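Long-range contacts in pyridoxal kinase (PDB 3H74), which probably catalyses the ATP-dependent phosphorylation of pyridoxal to pyridoxal 5'-phosphate: residues Gln122-Ile132 with Ala145-Tyr153; Val181-Cys189 with Val198-Leu206. All coordinates share one frame; numbering follows the deposited sequence.

Contact 1: residues Gln122-Ile132 with Ala145-Tyr153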
ATOM      1  N   GLN A 122      -0.387  15.928  12.431  1.00 15.52           N
ATOM      2  CA  GLN A 122       0.503  15.169  13.309  1.00 15.62           C
ATOM      3  C   GLN A 122      -0.211  14.099  14.133  1.00 14.84           C
ATOM      4  O   GLN A 122       0.373  13.058  14.435  1.00 14.51           O
ATOM      5  CB  GLN A 122       1.297  16.103  14.219  1.00 16.24           C
ATOM      6  CG  GLN A 122       2.516  16.713  13.536  1.00 19.11           C
ATOM      7  CD  GLN A 122       3.643  15.711  13.326  1.00 21.96           C
ATOM      8  OE1 GLN A 122       4.059  15.010  14.254  1.00 24.18           O
ATOM      9  NE2 GLN A 122       4.148  15.645  12.101  1.00 22.89           N
ATOM     10  N   ASP A 123      -1.465  14.357  14.493  1.00 14.34           N
ATOM     11  CA  ASP A 123      -2.276  13.365  15.195  1.00 13.98           C
ATOM     12  C   ASP A 123      -2.456  12.117  14.334  1.00 12.71           C
ATOM     13  O   ASP A 123      -2.398  10.998  14.841  1.00 12.19           O
ATOM     14  CB  ASP A 123      -3.645  13.940  15.580  1.00 14.89           C
ATOM     15  CG  ASP A 123      -3.585  14.861  16.795  1.00 17.45           C
ATOM     16  OD1 ASP A 123      -2.597  14.810  17.559  1.00 19.49           O
ATOM     17  OD2 ASP A 123      -4.550  15.629  16.981  1.00 21.75           O
ATOM     18  N   TYR A 124      -2.666  12.313  13.033  1.00 11.62           N
ATOM     19  CA  TYR A 124      -2.824  11.182  12.122  1.00 10.67           C
ATOM     20  C   TYR A 124      -1.509  10.425  11.950  1.00 10.18           C
ATOM     21  O   TYR A 124      -1.510   9.194  11.903  1.00  9.87           O
ATOM     22  CB  TYR A 124      -3.392  11.617  10.771  1.00 10.37           C
ATOM     23  CG  TYR A 124      -3.813  10.440   9.922  1.00  9.87           C
ATOM     24  CD1 TYR A 124      -4.963   9.724  10.217  1.00 10.28           C
ATOM     25  CD2 TYR A 124      -3.045  10.029   8.837  1.00  9.62           C
ATOM     26  CE1 TYR A 124      -5.356   8.641   9.451  1.00  9.48           C
ATOM     27  CE2 TYR A 124      -3.421   8.931   8.065  1.00  8.79           C
ATOM     28  CZ  TYR A 124      -4.576   8.248   8.378  1.00  9.09           C
ATOM     29  OH  TYR A 124      -4.974   7.168   7.631  1.00  7.86           O
ATOM     30  N   VAL A 125      -0.394  11.155  11.888  1.00 10.09           N
ATOM     31  CA  VAL A 125       0.926  10.534  11.832  1.00 10.35           C
ATOM     32  C   VAL A 125       1.160   9.649  13.059  1.00 10.41           C
ATOM     33  O   VAL A 125       1.676   8.537  12.944  1.00  9.61           O
ATOM     34  CB  VAL A 125       2.060  11.587  11.705  1.00 10.51           C
ATOM     35  CG1 VAL A 125       3.413  10.920  11.677  1.00 11.23           C
ATOM     36  CG2 VAL A 125       1.881  12.406  10.431  1.00 10.55           C
ATOM     37  N   ALA A 126       0.777  10.148  14.235  1.00 10.55           N
ATOM     38  CA  ALA A 126       0.925   9.381  15.464  1.00 10.71           C
ATOM     39  C   ALA A 126       0.073   8.106  15.432  1.00 10.40           C
ATOM     40  O   ALA A 126       0.529   7.036  15.845  1.00 10.73           O
ATOM     41  CB  ALA A 126       0.583  10.239  16.672  1.00 11.39           C
ATOM     42  N   ALA A 127      -1.155   8.218  14.929  1.00 10.36           N
ATOM     43  CA  ALA A 127      -2.008   7.044  14.777  1.00  9.89           C
ATOM     44  C   ALA A 127      -1.385   6.016  13.817  1.00  9.56           C
ATOM     45  O   ALA A 127      -1.450   4.810  14.056  1.00  9.21           O
ATOM     46  CB  ALA A 127      -3.391   7.450  14.308  1.00 10.70           C
HETATM   47  N   MSE A 128      -0.761   6.507  12.750  1.00  8.55           N
HETATM   48  CA  MSE A 128      -0.107   5.637  11.780  1.00  8.25           C
HETATM   49  C   MSE A 128       1.083   4.905  12.409  1.00  8.48           C
HETATM   50  O   MSE A 128       1.307   3.725  12.143  1.00  7.65           O
HETATM   51  CB  MSE A 128       0.349   6.442  10.571  1.00  8.29           C
HETATM   52  CG  MSE A 128       0.849   5.565   9.435  1.00  8.55           C
HETATM   53 SE   MSE A 128      -0.438   4.225   8.825  1.00 12.07          SE
HETATM   54  CE  MSE A 128      -1.956   5.395   8.530  1.00 10.62           C
ATOM     55  N   ARG A 129       1.834   5.599  13.271  1.00  8.99           N
ATOM     56  CA  ARG A 129       2.962   4.966  13.947  1.00  9.77           C
ATOM     57  C   ARG A 129       2.479   3.800  14.830  1.00 10.04           C
ATOM     58  O   ARG A 129       3.118   2.855  14.905  1.00 10.54           O
ATOM     59  CB  ARG A 129       3.740   5.994  14.815  1.00  9.85           C
ATOM     60  CG  ARG A 129       4.556   7.044  14.031  1.00 10.29           C
ATOM     61  CD  ARG A 129       5.360   7.930  14.976  1.00 12.29           C
ATOM     62  NE  ARG A 129       5.991   9.009  14.278  1.00 10.97           N
ATOM     63  CZ  ARG A 129       5.770  10.270  14.506  1.00 10.83           C
ATOM     64  NH1 ARG A 129       4.956  10.650  15.450  1.00 12.39           N
ATOM     65  NH2 ARG A 129       6.395  11.156  13.824  1.00 11.78           N
ATOM     66  N   GLN A 130       1.318   3.923  15.411  1.00 10.51           N
ATOM     67  CA  GLN A 130       0.743   2.797  16.164  1.00 12.10           C
ATOM     68  C   GLN A 130       0.318   1.622  15.256  1.00 10.73           C
ATOM     69  O   GLN A 130       0.578   0.528  15.529  1.00 11.04           O
ATOM     70  CB  GLN A 130      -0.469   3.245  16.988  1.00 12.22           C
ATOM     71  CG  GLN A 130      -1.217   4.310  16.257  1.00 16.13           C
ATOM     72  CD  GLN A 130      -2.762   4.421  16.492  1.00 16.24           C
ATOM     73  OE1 GLN A 130      -3.171   5.077  17.509  1.00 22.11           O
ATOM     74  NE2 GLN A 130      -3.588   3.827  15.556  1.00 20.97           N
ATOM     75  N   LEU A 131      -0.331   1.963  14.162  1.00 10.07           N
ATOM     76  CA  LEU A 131      -0.825   0.959  13.220  1.00 10.27           C
ATOM     77  C   LEU A 131       0.314   0.148  12.578  1.00 10.15           C
ATOM     78  O   LEU A 131       0.146  -0.979  12.376  1.00 10.87           O
ATOM     79  CB  LEU A 131      -1.683   1.645  12.131  1.00 10.47           C
ATOM     80  CG  LEU A 131      -2.203   0.759  10.997  1.00 10.50           C
ATOM     81  CD1 LEU A 131      -3.066  -0.377  11.571  1.00 11.61           C
ATOM     82  CD2 LEU A 131      -3.031   1.629  10.058  1.00 10.94           C
ATOM     83  N   ILE A 132       1.440   0.782  12.294  1.00  9.42           N
ATOM     84  CA  ILE A 132       2.557   0.077  11.659  1.00  9.75           C
ATOM     85  C   ILE A 132       3.363  -0.807  12.613  1.00 10.17           C
ATOM     86  O   ILE A 132       4.189  -1.597  12.167  1.00 10.10           O
ATOM     87  CB  ILE A 132       3.530   1.042  10.921  1.00  9.11           C
ATOM     88  CG1 ILE A 132       4.257   1.966  11.913  1.00  9.40           C
ATOM     89  CG2 ILE A 132       2.794   1.790   9.791  1.00  9.45           C
ATOM     90  CD1 ILE A 132       5.338   2.829  11.287  1.00 10.28           C
ATOM     91  N   ALA A 145       8.306   8.369   4.883  1.00  8.63           N
ATOM     92  CA  ALA A 145       9.449   7.910   5.678  1.00  9.46           C
ATOM     93  C   ALA A 145       9.891   8.984   6.675  1.00  9.66           C
ATOM     94  O   ALA A 145      10.100   8.704   7.859  1.00 10.26           O
ATOM     95  CB  ALA A 145      10.596   7.521   4.777  1.00 10.33           C
ATOM     96  N   ALA A 146      10.022  10.210   6.179  1.00  9.47           N
ATOM     97  CA  ALA A 146      10.409  11.356   7.001  1.00  9.70           C
ATOM     98  C   ALA A 146       9.345  11.695   8.044  1.00  9.63           C
ATOM     99  O   ALA A 146       9.666  11.947   9.212  1.00  9.53           O
ATOM    100  CB  ALA A 146      10.714  12.561   6.128  1.00 10.48           C
ATOM    101  N   LEU A 147       8.075  11.706   7.641  1.00  8.98           N
ATOM    102  CA  LEU A 147       6.996  11.966   8.593  1.00  8.70           C
ATOM    103  C   LEU A 147       7.010  10.955   9.739  1.00  8.58           C
ATOM    104  O   LEU A 147       6.866  11.322  10.906  1.00  8.72           O
ATOM    105  CB  LEU A 147       5.634  11.971   7.903  1.00  8.69           C
ATOM    106  CG  LEU A 147       5.339  13.208   7.062  1.00  9.52           C
ATOM    107  CD1 LEU A 147       4.199  12.874   6.114  1.00  9.27           C
ATOM    108  CD2 LEU A 147       5.005  14.436   7.912  1.00 10.33           C
ATOM    109  N   LEU A 148       7.207   9.682   9.413  1.00  8.50           N
ATOM    110  CA  LEU A 148       7.162   8.628  10.427  1.00  9.07           C
ATOM    111  C   LEU A 148       8.330   8.696  11.408  1.00  9.97           C
ATOM    112  O   LEU A 148       8.153   8.422  12.597  1.00 10.19           O
ATOM    113  CB  LEU A 148       7.086   7.241   9.788  1.00  8.76           C
ATOM    114  CG  LEU A 148       5.772   6.922   9.074  1.00  8.63           C
ATOM    115  CD1 LEU A 148       5.937   5.649   8.259  1.00  7.96           C
ATOM    116  CD2 LEU A 148       4.624   6.786  10.053  1.00  9.06           C
ATOM    117  N   THR A 149       9.510   9.066  10.925  1.00 10.92           N
ATOM    118  CA  THR A 149      10.677   9.204  11.811  1.00 12.05           C
ATOM    119  C   THR A 149      10.777  10.576  12.488  1.00 12.53           C
ATOM    120  O   THR A 149      11.527  10.728  13.459  1.00 13.37           O
ATOM    121  CB  THR A 149      12.002   8.946  11.080  1.00 12.12           C
ATOM    122  OG1 THR A 149      12.167   9.922  10.050  1.00 12.96           O
ATOM    123  CG2 THR A 149      12.051   7.541  10.491  1.00 13.37           C
ATOM    124  N   GLY A 150      10.051  11.569  11.981  1.00 12.81           N
ATOM    125  CA  GLY A 150      10.136  12.944  12.497  1.00 14.00           C
ATOM    126  C   GLY A 150      11.172  13.831  11.819  1.00 14.53           C
ATOM    127  O   GLY A 150      11.271  15.033  12.117  1.00 16.00           O
ATOM    128  N   ALA A 151      11.952  13.261  10.909  1.00 14.42           N
ATOM    129  CA  ALA A 151      12.973  14.026  10.200  1.00 14.72           C
ATOM    130  C   ALA A 151      12.324  15.020   9.234  1.00 15.33           C
ATOM    131  O   ALA A 151      11.303  14.703   8.616  1.00 14.94           O
ATOM    132  CB  ALA A 151      13.912  13.089   9.463  1.00 14.40           C
ATOM    133  N   PRO A 152      12.891  16.236   9.110  1.00 15.74           N
ATOM    134  CA  PRO A 152      12.386  17.132   8.073  1.00 15.86           C
ATOM    135  C   PRO A 152      12.485  16.469   6.703  1.00 15.56           C
ATOM    136  O   PRO A 152      13.389  15.662   6.457  1.00 15.33           O
ATOM    137  CB  PRO A 152      13.322  18.343   8.156  1.00 16.16           C
ATOM    138  CG  PRO A 152      13.861  18.308   9.548  1.00 16.67           C
ATOM    139  CD  PRO A 152      13.974  16.855   9.898  1.00 16.00           C
ATOM    140  N   TYR A 153      11.536  16.787   5.832  1.00 15.50           N
ATOM    141  CA  TYR A 153      11.534  16.245   4.484  1.00 15.34           C
ATOM    142  C   TYR A 153      12.820  16.551   3.725  1.00 15.42           C
ATOM    143  O   TYR A 153      13.310  17.688   3.736  1.00 15.39           O
ATOM    144  CB  TYR A 153      10.352  16.787   3.689  1.00 15.39           C
ATOM    145  CG  TYR A 153      10.336  16.322   2.253  1.00 15.48           C
ATOM    146  CD1 TYR A 153      10.088  14.986   1.940  1.00 14.50           C
ATOM    147  CD2 TYR A 153      10.572  17.217   1.205  1.00 15.72           C
ATOM    148  CE1 TYR A 153      10.067  14.547   0.629  1.00 14.62           C
ATOM    149  CE2 TYR A 153      10.552  16.787  -0.118  1.00 15.53           C
ATOM    150  CZ  TYR A 153      10.298  15.452  -0.397  1.00 15.52           C
ATOM    151  OH  TYR A 153      10.270  15.023  -1.700  1.00 16.46           O
TER
HETATM  152  O   HOH W   1       6.715  13.973  11.777  1.00 13.29           O

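Contact 2: residues Val181-Cys189 with Val198-Leu206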
ATOM      1  N   VAL A 181      12.444   5.529  -4.380  1.00 12.21           N
ATOM      2  CA  VAL A 181      13.845   5.910  -4.404  1.00 12.74           C
ATOM      3  C   VAL A 181      14.325   5.940  -5.848  1.00 13.01           C
ATOM      4  O   VAL A 181      14.168   4.965  -6.583  1.00 11.82           O
ATOM      5  CB  VAL A 181      14.711   4.947  -3.564  1.00 12.41           C
ATOM      6  CG1 VAL A 181      16.189   5.293  -3.690  1.00 14.03           C
ATOM      7  CG2 VAL A 181      14.300   4.997  -2.102  1.00 12.90           C
ATOM      8  N   GLN A 182      14.902   7.072  -6.242  1.00 14.09           N
ATOM      9  CA  GLN A 182      15.440   7.238  -7.581  1.00 15.39           C
ATOM     10  C   GLN A 182      16.949   7.079  -7.584  1.00 15.74           C
ATOM     11  O   GLN A 182      17.645   7.631  -6.724  1.00 16.61           O
ATOM     12  CB  GLN A 182      15.018   8.588  -8.165  1.00 16.01           C
ATOM     13  CG  GLN A 182      13.521   8.650  -8.425  1.00 17.63           C
ATOM     14  CD  GLN A 182      13.059   9.949  -9.040  1.00 21.12           C
ATOM     15  OE1 GLN A 182      12.185  10.625  -8.500  1.00 23.22           O
ATOM     16  NE2 GLN A 182      13.631  10.304 -10.181  1.00 22.83           N
ATOM     17  N   ARG A 183      17.444   6.291  -8.528  1.00 15.64           N
ATOM     18  CA  ARG A 183      18.875   6.134  -8.742  1.00 16.04           C
ATOM     19  C   ARG A 183      19.106   6.214 -10.227  1.00 15.78           C
ATOM     20  O   ARG A 183      18.648   5.344 -10.983  1.00 15.52           O
ATOM     21  CB  ARG A 183      19.382   4.798  -8.206  1.00 16.54           C
ATOM     22  CG  ARG A 183      19.519   4.760  -6.703  1.00 17.95           C
ATOM     23  CD  ARG A 183      20.265   3.532  -6.266  1.00 20.16           C
ATOM     24  NE  ARG A 183      20.406   3.478  -4.814  1.00 21.99           N
ATOM     25  CZ  ARG A 183      20.996   2.486  -4.156  1.00 22.75           C
ATOM     26  NH1 ARG A 183      21.504   1.453  -4.816  1.00 23.33           N
ATOM     27  NH2 ARG A 183      21.071   2.526  -2.831  1.00 23.97           N
ATOM     28  N   ALA A 184      19.824   7.261 -10.631  1.00 15.58           N
ATOM     29  CA  ALA A 184      19.971   7.626 -12.030  1.00 15.20           C
ATOM     30  C   ALA A 184      18.598   7.621 -12.711  1.00 14.48           C
ATOM     31  O   ALA A 184      17.700   8.368 -12.310  1.00 14.77           O
ATOM     32  CB  ALA A 184      20.964   6.702 -12.739  1.00 15.67           C
ATOM     33  N   ASP A 185      18.451   6.808 -13.756  1.00 13.56           N
ATOM     34  CA  ASP A 185      17.186   6.729 -14.486  1.00 12.82           C
ATOM     35  C   ASP A 185      16.173   5.699 -13.967  1.00 11.67           C
ATOM     36  O   ASP A 185      15.160   5.449 -14.627  1.00 10.90           O
ATOM     37  CB  ASP A 185      17.482   6.498 -15.972  1.00 13.70           C
ATOM     38  CG  ASP A 185      18.433   5.355 -16.205  1.00 15.90           C
ATOM     39  OD1 ASP A 185      18.371   4.344 -15.477  1.00 19.53           O
ATOM     40  OD2 ASP A 185      19.255   5.480 -17.132  1.00 17.56           O
ATOM     41  N   GLN A 186      16.458   5.116 -12.799  1.00 11.32           N
ATOM     42  CA  GLN A 186      15.596   4.091 -12.201  1.00 11.42           C
ATOM     43  C   GLN A 186      14.766   4.668 -11.063  1.00 10.77           C
ATOM     44  O   GLN A 186      15.150   5.655 -10.434  1.00 10.77           O
ATOM     45  CB  GLN A 186      16.434   2.923 -11.676  1.00 12.14           C
ATOM     46  CG  GLN A 186      17.469   2.397 -12.667  1.00 14.80           C
ATOM     47  CD  GLN A 186      16.892   1.436 -13.687  1.00 17.47           C
ATOM     48  OE1 GLN A 186      16.967   1.675 -14.897  1.00 19.46           O
ATOM     49  NE2 GLN A 186      16.322   0.339 -13.211  1.00 17.52           N
ATOM     50  N   ILE A 187      13.612   4.050 -10.823  1.00 10.12           N
ATOM     51  CA  ILE A 187      12.843   4.305  -9.612  1.00 10.23           C
ATOM     52  C   ILE A 187      12.495   2.950  -8.998  1.00  9.30           C
ATOM     53  O   ILE A 187      12.276   1.976  -9.706  1.00  9.40           O
ATOM     54  CB  ILE A 187      11.608   5.208  -9.875  1.00  9.97           C
ATOM     55  CG1 ILE A 187      11.003   5.691  -8.543  1.00 11.02           C
ATOM     56  CG2 ILE A 187      10.578   4.513 -10.780  1.00 11.33           C
ATOM     57  CD1 ILE A 187       9.967   6.810  -8.667  1.00 11.83           C
ATOM     58  N   GLY A 188      12.484   2.873  -7.673  1.00  9.45           N
ATOM     59  CA  GLY A 188      12.221   1.600  -7.030  1.00  9.32           C
ATOM     60  C   GLY A 188      12.291   1.636  -5.522  1.00  8.73           C
ATOM     61  O   GLY A 188      12.126   2.688  -4.901  1.00  9.59           O
ATOM     62  N   CYS A 189      12.557   0.464  -4.960  1.00  8.38           N
ATOM     63  CA  CYS A 189      12.450   0.221  -3.529  1.00  8.69           C
ATOM     64  C   CYS A 189      13.812   0.065  -2.881  1.00  9.01           C
ATOM     65  O   CYS A 189      14.708  -0.588  -3.424  1.00  9.55           O
ATOM     66  CB  CYS A 189      11.629  -1.050  -3.291  1.00  8.77           C
ATOM     67  SG  CYS A 189       9.888  -0.931  -3.775  1.00  9.86           S
ATOM     68  N   VAL A 198      22.024  -1.454   2.933  1.00 18.09           N
ATOM     69  CA  VAL A 198      20.966  -0.893   2.097  1.00 17.32           C
ATOM     70  C   VAL A 198      20.950  -1.614   0.759  1.00 16.87           C
ATOM     71  O   VAL A 198      21.960  -1.668   0.042  1.00 17.21           O
ATOM     72  CB  VAL A 198      21.143   0.630   1.883  1.00 17.24           C
ATOM     73  CG1 VAL A 198      20.114   1.173   0.877  1.00 17.14           C
ATOM     74  CG2 VAL A 198      21.034   1.370   3.205  1.00 17.39           C
ATOM     75  N   GLN A 199      19.800  -2.192   0.441  1.00 15.83           N
ATOM     76  CA  GLN A 199      19.595  -2.819  -0.850  1.00 15.26           C
ATOM     77  C   GLN A 199      18.614  -1.994  -1.670  1.00 14.89           C
ATOM     78  O   GLN A 199      17.807  -1.239  -1.125  1.00 13.80           O
ATOM     79  CB  GLN A 199      19.091  -4.255  -0.686  1.00 15.65           C
ATOM     80  CG  GLN A 199      20.043  -5.191   0.067  1.00 17.43           C
ATOM     81  CD  GLN A 199      21.406  -5.337  -0.597  1.00 20.01           C
ATOM     82  OE1 GLN A 199      21.555  -5.158  -1.810  1.00 21.37           O
ATOM     83  NE2 GLN A 199      22.414  -5.664   0.203  1.00 21.59           N
ATOM     84  N   TYR A 200      18.685  -2.131  -2.974  1.00 14.95           N
ATOM     85  CA  TYR A 200      17.815  -1.404  -3.887  1.00 15.11           C
ATOM     86  C   TYR A 200      17.445  -2.241  -5.049  1.00 15.73           C
ATOM     87  O   TYR A 200      18.237  -2.945  -5.600  1.00 16.76           O
ATOM     88  CB  TYR A 200      18.530  -0.142  -4.385  1.00 14.66           C
ATOM     89  CG  TYR A 200      17.780   0.706  -5.404  1.00 14.06           C
ATOM     90  CD1 TYR A 200      16.890   1.680  -4.992  1.00 13.18           C
ATOM     91  CD2 TYR A 200      17.970   0.560  -6.741  1.00 13.87           C
ATOM     92  CE1 TYR A 200      16.208   2.456  -5.884  1.00 12.81           C
ATOM     93  CE2 TYR A 200      17.321   1.361  -7.618  1.00 13.56           C
ATOM     94  CZ  TYR A 200      16.426   2.299  -7.196  1.00 12.87           C
ATOM     95  OH  TYR A 200      15.761   3.061  -8.101  1.00 12.82           O
ATOM     96  N   CYS A 201      16.234  -2.143  -5.476  1.00 15.69           N
ATOM     97  CA  CYS A 201      15.925  -2.597  -6.792  1.00 16.35           C
ATOM     98  C   CYS A 201      14.920  -1.660  -7.407  1.00 15.62           C
ATOM     99  O   CYS A 201      14.096  -1.134  -6.775  1.00 15.91           O
ATOM    100  CB  CYS A 201      15.419  -3.989  -6.803  1.00 17.31           C
ATOM    101  SG  CYS A 201      14.005  -4.251  -5.912  1.00 20.14           S
ATOM    102  N   GLY A 202      15.081  -1.475  -8.688  1.00 14.71           N
ATOM    103  CA  GLY A 202      14.228  -0.573  -9.411  1.00 13.55           C
ATOM    104  C   GLY A 202      13.977  -0.954 -10.874  1.00 12.38           C
ATOM    105  O   GLY A 202      14.338  -1.974 -11.311  1.00 13.68           O
ATOM    106  N   ALA A 203      13.294  -0.090 -11.561  1.00 11.14           N
ATOM    107  CA  ALA A 203      13.042  -0.274 -12.968  1.00 10.07           C
ATOM    108  C   ALA A 203      13.176   1.099 -13.608  1.00  9.92           C
ATOM    109  O   ALA A 203      13.057   2.125 -12.931  1.00  9.56           O
ATOM    110  CB  ALA A 203      11.653  -0.857 -13.186  1.00 10.05           C
ATOM    111  N   ARG A 204      13.435   1.127 -14.910  1.00  9.45           N
ATOM    112  CA  ARG A 204      13.640   2.388 -15.608  1.00  8.96           C
ATOM    113  C   ARG A 204      12.374   3.244 -15.558  1.00  9.21           C
ATOM    114  O   ARG A 204      11.301   2.796 -15.960  1.00  9.11           O
ATOM    115  CB  ARG A 204      14.076   2.104 -17.041  1.00  8.64           C
ATOM    116  CG  ARG A 204      14.569   3.322 -17.810  1.00  8.68           C
ATOM    117  CD  ARG A 204      15.262   2.924 -19.123  1.00  8.99           C
ATOM    118  NE  ARG A 204      16.448   2.102 -18.880  1.00  8.42           N
ATOM    119  CZ  ARG A 204      17.708   2.525 -18.988  1.00  9.32           C
ATOM    120  NH1 ARG A 204      17.979   3.763 -19.386  1.00 11.06           N
ATOM    121  NH2 ARG A 204      18.702   1.691 -18.728  1.00 10.99           N
ATOM    122  N   ARG A 205      12.512   4.467 -15.062  1.00  9.37           N
ATOM    123  CA  ARG A 205      11.387   5.355 -14.838  1.00 10.52           C
ATOM    124  C   ARG A 205      10.765   5.779 -16.168  1.00 10.13           C
ATOM    125  O   ARG A 205      11.473   6.160 -17.115  1.00 10.43           O
ATOM    126  CB  ARG A 205      11.878   6.557 -14.031  1.00 11.14           C
ATOM    127  CG  ARG A 205      10.818   7.479 -13.477  1.00 14.35           C
ATOM    128  CD  ARG A 205      11.476   8.470 -12.505  1.00 17.75           C
ATOM    129  NE  ARG A 205      12.527   9.286 -13.135  1.00 21.66           N
ATOM    130  CZ  ARG A 205      13.847   9.105 -13.004  1.00 22.81           C
ATOM    131  NH1 ARG A 205      14.345   8.129 -12.247  1.00 22.54           N
ATOM    132  NH2 ARG A 205      14.686   9.920 -13.632  1.00 24.92           N
ATOM    133  N   LEU A 206       9.439   5.709 -16.227  1.00  9.57           N
ATOM    134  CA  LEU A 206       8.676   6.072 -17.416  1.00  9.52           C
ATOM    135  C   LEU A 206       8.086   7.467 -17.234  1.00 10.21           C
ATOM    136  O   LEU A 206       7.818   7.871 -16.106  1.00 10.50           O
ATOM    137  CB  LEU A 206       7.570   5.038 -17.678  1.00  9.10           C
ATOM    138  CG  LEU A 206       8.047   3.575 -17.742  1.00  7.89           C
ATOM    139  CD1 LEU A 206       6.875   2.617 -17.925  1.00  9.00           C
ATOM    140  CD2 LEU A 206       9.091   3.370 -18.848  1.00  8.45           C
TER
HETATM  141  O   HOH W   2      14.100   6.893 -16.815  1.00 10.74           O

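Contact 1: residues Gln122-Ile132 with Ala145-Tyr153
Arg129 and Leu148 mark the closest backbone approach, where helix 122-131 and the short helical piece 145-149 cross almost perpendicularly (-87°) with their axes 9.9 Å apart. Arg129 leaves its helix with CG anti to the carbonyl carbon (chi1 -71°) and stays extended as far as NE, which carries the guanidinium to the C-terminal end of the other helix. There NE donates a nearly straight bond, 166° at the hydrogen, to Leu148 O at 2.8 Å, the oxygen lying close to the guanidinium plane. NH2 of the same group makes a weak, bent bond of 3.0 Å to Leu147 O. Val125 CG1 lies against one face of the guanidinium and also meets Leu147 O at 3.6 Å. A water joins that carbonyl to Gln122 NE2, donating to the oxygen and accepting from the amide. In place of Arg129, an alanine here would probably leave Leu148 O to Gln169 alone among these side chains, cost Leu147 O its weak bond and bare the Val125 methyl. Leu148 carries the apolar part: its CD2 touches Met128 CG and Arg129 CG, 4.0 Å from each, from two directions roughly at right angles, while its CD1 meets Ile132 CD1 tip to tip at 4.2 Å. Gly150, with positive phi, ends the helix beside Arg129. Leu148 O is also bonded by Gln169 NE2, so two side chains grip this helix-end carbonyl. Leu148 packs further on Leu166 of helix 159-167, Met128 touches Pro108, and Leu131 leans on Thr93 of helix 86-98, so the contact sits between these two helices, touching both.

Contact 2: residues Val181-Cys189 with Val198-Leu206
Paired backbones of strands 186-189 and 198-204 form the frame: Ile187 with Ala203 and Cys189 with Cys201 are antiparallel hydrogen-bonded pairs, each closed by two bonds. Asp185 O continues the pairing by accepting from Arg205 N. At the intervening non-hydrogen-bonded pair, Gly188 and Gly202 bring their CA atoms within 3.8 Å, and a side chain on either would clash with the facing strand.

Aromatic packing centres on Tyr200. With chi1 at 177°, its ring is carried across to strand 181-183, where OH donates to Val181 O at 2.9 Å; Gly188 N bonds that oxygen from the opposite face of the carbonyl. Arg183 lies along the ring, its CD over the centre of one face in a CH-pi contact and its guanidinium stacked at 15° to the ring plane. Val181 CG1 packs on CE1 of the ring at 3.6 Å.

At the turn, Asp185 OD2 forms a salt bridge with Arg204 NH1 at 3.1 Å from above the guanidinium plane, an attraction of charges only, since no N-H points at the oxygen, and Arg205 NH1 donates weakly to Ala184 O. The arrangement is an antiparallel three-stranded meander whose first two strands are joined by a type II' turn, Arg183-Gln186.

Overall arrangement
The two contacts follow one another along the chain, contact 1 closing before contact 2 opens, and both belong to the ribokinase-type kinase family region. Their centres lie about 24 Å apart and their nearest atoms about 8 Å, without touching. Helix 159-167 bridges the gap: it packs on Leu148 and Thr149 of contact 1 through Leu166, and on Val181 and Val198 of contact 2 through Leu159. Contact 1 joins helices beside the parallel part of the main sheet, whereas contact 2 builds a separate small sheet backed by helix 231-251. A glycerol, probably from crystallisation, is hydrogen-bonded to Leu206 N at the end of contact 2, about 4 Å from the Arg205 side chain.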